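Long-range contact in galactitol 1-phosphate 5-dehydrogenase (Escherichia coli, PDB 4UEO), which oxidises galactitol 1-phosphate to D-tagatose 6-phosphate with NAD(+), as a zinc-dependent dehydrogenase that forms homodimers: residues A[254-259]-A[279-284]. Sequence-based numbering, arbitrary orientation.
Sequences AQLALV and KELTVI
Leu256 and Leu281 meet by their methyl ends on one face of a parallel strand pair, CD1 of Leu256 lying 3.9 Å from CD1 of Leu281 as the two side chains cross at a slant. The other methyl of Leu281 bends back toward the start of the neighbouring strand, CD2 reaching Ala254 CB at 4.0 Å, so the leucine's fork straddles the step between Ala254 and Leu256. Its CG stands anti to the carbonyl carbon (chi1 -57°), which swings the fork across to the other strand. With an alanine here both methyls are gone, and Leu256 CD1 and Ala254 CB would probably be left facing a gap on the Leu281 side. On the same face, Val283 stands abreast of Leu256, and its CG1, anti to the backbone N (chi1 -174°), reaches on to Leu258 CD1 at 3.6 Å.

Beneath these bumps the backbones pair in regular parallel register, strand axes 19° apart. Thr282 N donates to Ala254 O and Ile284 N to Leu256 O, while Leu256 N and Leu258 N return bonds to Thr282 O and Ile284 O; the last is the shortest, Leu258 N to Ile284 O at 2.7 Å. Helix 270-278 lies in the connection from 255-258 to 282-285, the two outer strands on one side of the six-stranded parallel sheet of the Rossmann-type domain. Val283 also pairs antiparallel with a strand of the second subunit, carrying the sheet across the dimer interface.

The opposite face bears Gln255, Ala257, Thr282 and Ile284. Here Ile284 CD1 lies 4.2 Å from Gln255 NE2, coming in over the face of the amide, whose OE1 accepts from Lys162 and whose NE2 donates to Ala156 O. Ile284 also packs on Leu155 of helix 143-155, and small Ala257 meets Ala152 of that helix.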
ATOM      1  N   ALA A 254      -2.516   9.044   4.511  1.00 24.80           N
ATOM      2  CA  ALA A 254      -2.901   9.122   3.104  1.00 27.10           C
ATOM      3  C   ALA A 254      -2.814   7.742   2.432  1.00 30.97           C
ATOM      4  O   ALA A 254      -2.012   6.880   2.833  1.00 30.01           O
ATOM      5  CB  ALA A 254      -2.023  10.124   2.367  1.00 29.59           C
ATOM      6  N   GLN A 255      -3.681   7.527   1.444  1.00 26.07           N
ATOM      7  CA  GLN A 255      -3.533   6.424   0.505  1.00 25.47           C
ATOM      8  C   GLN A 255      -2.754   6.910  -0.690  1.00 31.03           C
ATOM      9  O   GLN A 255      -3.022   7.992  -1.219  1.00 32.23           O
ATOM     10  CB  GLN A 255      -4.887   5.888   0.066  1.00 22.94           C
ATOM     11  CG  GLN A 255      -5.715   5.371   1.228  1.00 29.44           C
ATOM     12  CD  GLN A 255      -7.134   5.085   0.812  1.00 33.10           C
ATOM     13  OE1 GLN A 255      -7.886   6.004   0.480  1.00 32.53           O
ATOM     14  NE2 GLN A 255      -7.508   3.809   0.799  1.00 27.55           N
ATOM     15  N   LEU A 256      -1.770   6.119  -1.089  1.00 26.34           N
ATOM     16  CA  LEU A 256      -0.937   6.393  -2.246  1.00 22.23           C
ATOM     17  C   LEU A 256      -1.097   5.263  -3.255  1.00 29.57           C
ATOM     18  O   LEU A 256      -0.675   4.134  -2.987  1.00 27.60           O
ATOM     19  CB  LEU A 256       0.526   6.486  -1.859  1.00 24.54           C
ATOM     20  CG  LEU A 256       1.131   7.826  -1.467  1.00 38.58           C
ATOM     21  CD1 LEU A 256       0.552   8.302  -0.138  1.00 42.21           C
ATOM     22  CD2 LEU A 256       2.650   7.687  -1.413  1.00 35.28           C
ATOM     23  N   ALA A 257      -1.675   5.562  -4.410  1.00 28.67           N
ATOM     24  CA  ALA A 257      -1.942   4.531  -5.397  1.00 29.45           C
ATOM     25  C   ALA A 257      -0.893   4.580  -6.494  1.00 31.99           C
ATOM     26  O   ALA A 257      -0.740   5.591  -7.174  1.00 35.09           O
ATOM     27  CB  ALA A 257      -3.347   4.691  -5.972  1.00 32.17           C
ATOM     28  N   LEU A 258      -0.154   3.485  -6.662  1.00 27.02           N
ATOM     29  CA  LEU A 258       0.924   3.477  -7.630  1.00 30.63           C
ATOM     30  C   LEU A 258       0.371   2.953  -8.956  1.00 33.96           C
ATOM     31  O   LEU A 258       0.032   1.781  -9.084  1.00 30.08           O
ATOM     32  CB  LEU A 258       2.100   2.637  -7.124  1.00 31.16           C
ATOM     33  CG  LEU A 258       2.710   3.103  -5.783  1.00 32.43           C
ATOM     34  CD1 LEU A 258       3.905   2.267  -5.437  1.00 32.51           C
ATOM     35  CD2 LEU A 258       3.108   4.585  -5.806  1.00 30.55           C
ATOM     36  N   VAL A 259       0.248   3.837  -9.933  1.00 37.01           N
ATOM     37  CA  VAL A 259      -0.332   3.450 -11.211  1.00 34.73           C
ATOM     38  C   VAL A 259       0.735   3.407 -12.300  1.00 38.22           C
ATOM     39  O   VAL A 259       0.766   2.496 -13.136  1.00 42.44           O
ATOM     40  CB  VAL A 259      -1.456   4.427 -11.622  1.00 40.92           C
ATOM     41  CG1 VAL A 259      -2.100   3.971 -12.916  1.00 38.15           C
ATOM     42  CG2 VAL A 259      -2.488   4.575 -10.478  1.00 42.71           C
ATOM     43  N   LYS A 279       4.074   8.711   8.791  1.00 40.28           N
ATOM     44  CA  LYS A 279       2.767   9.185   8.365  1.00 38.65           C
ATOM     45  C   LYS A 279       1.773   8.038   8.335  1.00 35.01           C
ATOM     46  O   LYS A 279       0.572   8.267   8.170  1.00 30.63           O
ATOM     47  CB  LYS A 279       2.857   9.844   6.975  1.00 34.99           C
ATOM     48  CG  LYS A 279       3.711  11.104   6.924  1.00 35.19           C
ATOM     49  CD  LYS A 279       3.814  11.606   5.495  1.00 36.97           C
ATOM     50  CE  LYS A 279       4.577  12.907   5.391  1.00 37.25           C
ATOM     51  NZ  LYS A 279       4.314  13.508   4.021  1.00 30.01           N
ATOM     52  N   GLU A 280       2.279   6.811   8.517  1.00 29.74           N
ATOM     53  CA  GLU A 280       1.472   5.592   8.398  1.00 34.53           C
ATOM     54  C   GLU A 280       0.676   5.648   7.088  1.00 32.56           C
ATOM     55  O   GLU A 280      -0.552   5.563   7.035  1.00 30.19           O
ATOM     56  CB  GLU A 280       0.577   5.404   9.630  1.00 38.75           C
ATOM     57  CG  GLU A 280       1.409   5.091  10.886  1.00 38.30           C
ATOM     58  CD  GLU A 280       0.583   4.587  12.065  1.00 47.67           C
ATOM     59  OE1 GLU A 280      -0.455   5.205  12.367  1.00 54.65           O
ATOM     60  OE2 GLU A 280       0.968   3.567  12.685  1.00 44.74           O
ATOM     61  N   LEU A 281       1.416   5.822   6.015  1.00 29.03           N
ATOM     62  CA  LEU A 281       0.815   5.815   4.699  1.00 35.32           C
ATOM     63  C   LEU A 281       0.355   4.420   4.367  1.00 35.41           C
ATOM     64  O   LEU A 281       0.852   3.432   4.927  1.00 31.68           O
ATOM     65  CB  LEU A 281       1.799   6.308   3.654  1.00 31.78           C
ATOM     66  CG  LEU A 281       2.378   7.699   3.882  1.00 34.43           C
ATOM     67  CD1 LEU A 281       3.267   8.082   2.702  1.00 31.70           C
ATOM     68  CD2 LEU A 281       1.257   8.719   4.079  1.00 30.88           C
ATOM     69  N   THR A 282      -0.615   4.333   3.467  1.00 32.78           N
ATOM     70  CA  THR A 282      -0.940   3.062   2.843  1.00 27.05           C
ATOM     71  C   THR A 282      -0.607   3.156   1.363  1.00 33.64           C
ATOM     72  O   THR A 282      -1.187   3.984   0.636  1.00 31.58           O
ATOM     73  CB  THR A 282      -2.405   2.698   3.021  1.00 35.07           C
ATOM     74  OG1 THR A 282      -2.655   2.429   4.405  1.00 41.59           O
ATOM     75  CG2 THR A 282      -2.711   1.443   2.226  1.00 45.40           C
ATOM     76  N   VAL A 283       0.348   2.336   0.930  1.00 30.36           N
ATOM     77  CA  VAL A 283       0.767   2.308  -0.464  1.00 24.52           C
ATOM     78  C   VAL A 283       0.152   1.128  -1.196  1.00 32.44           C
ATOM     79  O   VAL A 283       0.300  -0.047  -0.814  1.00 28.00           O
ATOM     80  CB  VAL A 283       2.295   2.275  -0.582  1.00 29.67           C
ATOM     81  CG1 VAL A 283       2.717   2.390  -2.026  1.00 31.20           C
ATOM     82  CG2 VAL A 283       2.882   3.448   0.235  1.00 31.26           C
ATOM     83  N   ILE A 284      -0.561   1.470  -2.257  1.00 31.61           N
ATOM     84  CA  ILE A 284      -1.359   0.522  -2.998  1.00 37.01           C
ATOM     85  C   ILE A 284      -0.775   0.336  -4.396  1.00 36.46           C
ATOM     86  O   ILE A 284      -0.706   1.286  -5.173  1.00 32.91           O
ATOM     87  CB  ILE A 284      -2.810   1.011  -3.084  1.00 41.58           C
ATOM     88  CG1 ILE A 284      -3.332   1.316  -1.682  1.00 39.67           C
ATOM     89  CG2 ILE A 284      -3.689  -0.000  -3.789  1.00 42.30           C
ATOM     90  CD1 ILE A 284      -4.755   1.760  -1.648  1.00 40.46           C
TER